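Local coordinates for protein Plm1 (PDB 4HXY) that probably reduces a beta-keto group of the growing polyketide with NADPH, as the ketoreductase of the first module of phoslactomycin biosynthesis, at residues 217-222 and 246-251. Sequence-based numbering, arbitrary orientation.
Sequences LLLSRQ and VAVDVT. With NDP (NADPH dihydro-nicotinamide-adenine-dinucleotide phosphate), chain C.
Strands 215-220 and 242-247 run parallel here and diverge just beyond their C-terminal ends, where the adenosine end of NADPH lodges. Val246 N gives to Leu218 O, Ser220 N to Val246 O, and Val248 N reaches Ser220 O (2.9 Å) from above the carbonyl plane. On the face shared with Val246, Leu219 leans across Val248: its CG is anti to the backbone N, CD1 rests on Val248 CB, and CD2 meets C2A of the adenine at 3.8 Å.

Arg221 can be followed outward. CB and CG pass phosphate oxygen O3X, and CG also brushes Asp249 CA; CD sits over the adenine's face, at C6A. The chain bends at chi3 (-56°), which swings NE to O3X at 2.7 Å. The guanidinium lies flat and roughly parallel over the base, N7A over its centre; CZ is 3.4 Å from N7A, NH1 reaches it more distantly, and NH2 binds O2X at 2.8 Å. Arg221 N grips O3X as well, and Gln222 holds O1X through both N and NE2.

Val250 N points almost straight at N1A (3.0 Å, 178°), and Val250 CG1 packs on the face opposite the arginine. Asp249 OD1 accepts from N6A at 3.0 Å. To that same oxygen, Thr251 N closes an Asx turn and Thr251 OG1 adds a second bond, both from above the carboxylate plane. An alanine at Asp249 would lose the acceptor for all three and would probably loosen adenine recognition. Together this is the adenine and 2'-phosphate pocket of an NADPH-binding Rossmann fold, as in short-chain dehydrogenase/reductases, with the arginine after the second strand reading the phosphate.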
loop_
_atom_site.group_PDB
_atom_site.type_symbol
_atom_site.label_atom_id
_atom_site.label_comp_id
_atom_site.label_asym_id
_atom_site.label_seq_id
_atom_site.Cartn_x
_atom_site.Cartn_y
_atom_site.Cartn_z
ATOM N N LEU A 217 -3.186 15.545 19.734
ATOM C CA LEU A 217 -4.588 15.197 19.510
ATOM C C LEU A 217 -4.674 13.762 18.993
ATOM O O LEU A 217 -4.073 13.421 17.962
ATOM C CB LEU A 217 -5.225 16.144 18.512
ATOM C CG LEU A 217 -5.385 17.628 18.887
ATOM C CD1 LEU A 217 -6.416 18.238 17.973
ATOM C CD2 LEU A 217 -5.822 17.800 20.327
ATOM N N LEU A 218 -5.423 12.936 19.723
ATOM C CA LEU A 218 -5.612 11.530 19.380
ATOM C C LEU A 218 -6.999 11.419 18.772
ATOM O O LEU A 218 -8.006 11.724 19.427
ATOM C CB LEU A 218 -5.510 10.645 20.605
ATOM C CG LEU A 218 -4.272 10.761 21.481
ATOM C CD1 LEU A 218 -4.407 9.756 22.600
ATOM C CD2 LEU A 218 -2.955 10.551 20.704
ATOM N N LEU A 219 -7.058 11.042 17.505
ATOM C CA LEU A 219 -8.336 11.010 16.772
ATOM C C LEU A 219 -8.742 9.577 16.448
ATOM O O LEU A 219 -7.950 8.797 15.917
ATOM C CB LEU A 219 -8.202 11.816 15.477
ATOM C CG LEU A 219 -9.441 11.975 14.593
ATOM C CD1 LEU A 219 -9.382 13.277 13.799
ATOM C CD2 LEU A 219 -9.550 10.786 13.638
ATOM N N SER A 220 -9.993 9.244 16.755
ATOM C CA SER A 220 -10.543 7.909 16.464
ATOM C C SER A 220 -12.046 8.052 16.557
ATOM O O SER A 220 -12.529 9.072 17.034
ATOM C CB SER A 220 -10.014 6.865 17.412
ATOM O OG SER A 220 -10.488 7.053 18.746
ATOM N N ARG A 221 -12.804 7.075 16.069
ATOM C CA ARG A 221 -14.260 7.188 16.179
ATOM C C ARG A 221 -14.713 7.152 17.638
ATOM O O ARG A 221 -15.697 7.800 17.995
ATOM C CB ARG A 221 -14.954 6.101 15.388
ATOM C CG ARG A 221 -14.771 6.254 13.894
ATOM C CD ARG A 221 -15.047 4.977 13.130
ATOM N NE ARG A 221 -14.246 3.855 13.576
ATOM C CZ ARG A 221 -14.341 2.634 13.052
ATOM N NH1 ARG A 221 -15.186 2.405 12.050
ATOM N NH2 ARG A 221 -13.614 1.643 13.529
ATOM N N GLN A 222 -14.005 6.413 18.468
ATOM C CA GLN A 222 -14.366 6.296 19.881
ATOM C C GLN A 222 -13.883 7.477 20.698
ATOM O O GLN A 222 -14.523 7.845 21.686
ATOM C CB GLN A 222 -13.841 5.014 20.478
ATOM C CG GLN A 222 -14.610 3.787 20.025
ATOM C CD GLN A 222 -13.954 2.526 20.466
ATOM O OE1 GLN A 222 -14.315 1.942 21.495
ATOM N NE2 GLN A 222 -12.925 2.109 19.720
ATOM N N VAL A 246 -10.171 13.041 20.512
ATOM C CA VAL A 246 -11.349 13.572 19.841
ATOM C C VAL A 246 -12.053 12.416 19.111
ATOM O O VAL A 246 -11.399 11.569 18.511
ATOM C CB VAL A 246 -11.051 14.763 18.898
ATOM C CG1 VAL A 246 -10.427 15.962 19.686
ATOM C CG2 VAL A 246 -10.141 14.371 17.725
ATOM N N ALA A 247 -13.384 12.392 19.207
ATOM C CA ALA A 247 -14.198 11.356 18.598
ATOM C C ALA A 247 -14.649 11.847 17.224
ATOM O O ALA A 247 -15.620 12.605 17.075
ATOM C CB ALA A 247 -15.392 10.991 19.519
ATOM N N VAL A 248 -13.896 11.444 16.191
ATOM C CA VAL A 248 -14.083 11.925 14.828
ATOM C C VAL A 248 -13.792 10.787 13.850
ATOM O O VAL A 248 -12.841 10.056 14.020
ATOM C CB VAL A 248 -13.172 13.157 14.488
ATOM C CG1 VAL A 248 -13.278 13.568 13.029
ATOM C CG2 VAL A 248 -13.523 14.371 15.359
ATOM N N ASP A 249 -14.686 10.611 12.888
ATOM C CA ASP A 249 -14.442 9.726 11.744
ATOM C C ASP A 249 -13.511 10.443 10.749
ATOM O O ASP A 249 -13.847 11.486 10.205
ATOM C CB ASP A 249 -15.798 9.418 11.107
ATOM C CG ASP A 249 -15.728 8.410 9.972
ATOM O OD1 ASP A 249 -14.641 8.141 9.456
ATOM O OD2 ASP A 249 -16.811 7.896 9.608
ATOM N N VAL A 250 -12.352 9.839 10.492
ATOM C CA VAL A 250 -11.310 10.437 9.652
ATOM C C VAL A 250 -11.753 10.609 8.193
ATOM O O VAL A 250 -11.118 11.345 7.440
ATOM C CB VAL A 250 -9.979 9.630 9.754
ATOM C CG1 VAL A 250 -10.094 8.281 9.017
ATOM C CG2 VAL A 250 -8.791 10.467 9.257
ATOM N N THR A 251 -12.839 9.942 7.802
ATOM C CA THR A 251 -13.402 10.070 6.462
ATOM C C THR A 251 -14.506 11.137 6.373
ATOM O O THR A 251 -14.990 11.424 5.273
ATOM C CB THR A 251 -13.991 8.728 5.932
ATOM O OG1 THR A 251 -15.201 8.388 6.627
ATOM C CG2 THR A 251 -12.981 7.570 6.074
HETATM P PA NDP C . -5.649 -0.648 16.070
HETATM O O1A NDP C . -5.251 -0.813 17.498
HETATM O O2A NDP C . -6.902 -1.321 15.595
HETATM O O5B NDP C . -5.761 0.910 15.737
HETATM C C5B NDP C . -6.514 1.348 14.625
HETATM C C4B NDP C . -7.146 2.663 14.978
HETATM O O4B NDP C . -7.868 3.172 13.874
HETATM C C3B NDP C . -8.147 2.558 16.103
HETATM O O3B NDP C . -7.840 3.595 17.056
HETATM C C2B NDP C . -9.495 2.803 15.464
HETATM O O2B NDP C . -10.282 3.390 16.479
HETATM C C1B NDP C . -9.083 3.731 14.325
HETATM N N9A NDP C . -10.033 3.878 13.229
HETATM C C8A NDP C . -10.551 2.898 12.410
HETATM N N7A NDP C . -11.413 3.468 11.540
HETATM C C5A NDP C . -11.433 4.819 11.777
HETATM C C6A NDP C . -12.105 5.884 11.200
HETATM N N6A NDP C . -12.953 5.773 10.183
HETATM N N1A NDP C . -11.893 7.148 11.722
HETATM C C2A NDP C . -11.002 7.351 12.769
HETATM N N3A NDP C . -10.335 6.304 13.353
HETATM C C4A NDP C . -10.556 5.064 12.842
HETATM O O3 NDP C . -4.475 -1.140 15.083
HETATM P PN NDP C . -2.914 -0.898 15.214
HETATM O O1N NDP C . -2.282 -2.237 15.205
HETATM O O2N NDP C . -2.537 0.060 16.271
HETATM O O5D NDP C . -2.522 -0.332 13.771
HETATM C C5D NDP C . -2.640 1.031 13.454
HETATM C C4D NDP C . -2.145 1.234 12.032
HETATM O O4D NDP C . -0.888 0.607 11.848
HETATM C C3D NDP C . -3.077 0.622 11.013
HETATM O O3D NDP C . -3.303 1.539 9.985
HETATM C C2D NDP C . -2.330 -0.579 10.471
HETATM O O2D NDP C . -2.674 -0.897 9.139
HETATM C C1D NDP C . -0.885 -0.167 10.666
HETATM N N1N NDP C . -0.003 -1.327 10.856
HETATM C C2N NDP C . -0.041 -2.053 12.011
HETATM C C3N NDP C . 0.664 -3.249 12.160
HETATM C C7N NDP C . 0.681 -3.992 13.439
HETATM O O7N NDP C . 1.587 -5.026 13.517
HETATM N N7N NDP C . -0.123 -3.764 14.466
HETATM C C4N NDP C . 1.734 -3.562 11.149
HETATM C C5N NDP C . 1.701 -2.699 9.932
HETATM C C6N NDP C . 0.860 -1.614 9.841
HETATM P P2B NDP C . -11.873 3.526 16.391
HETATM O O1X NDP C . -12.280 4.040 17.753
HETATM O O2X NDP C . -12.519 2.168 16.082
HETATM O O3X NDP C . -12.247 4.448 15.305
#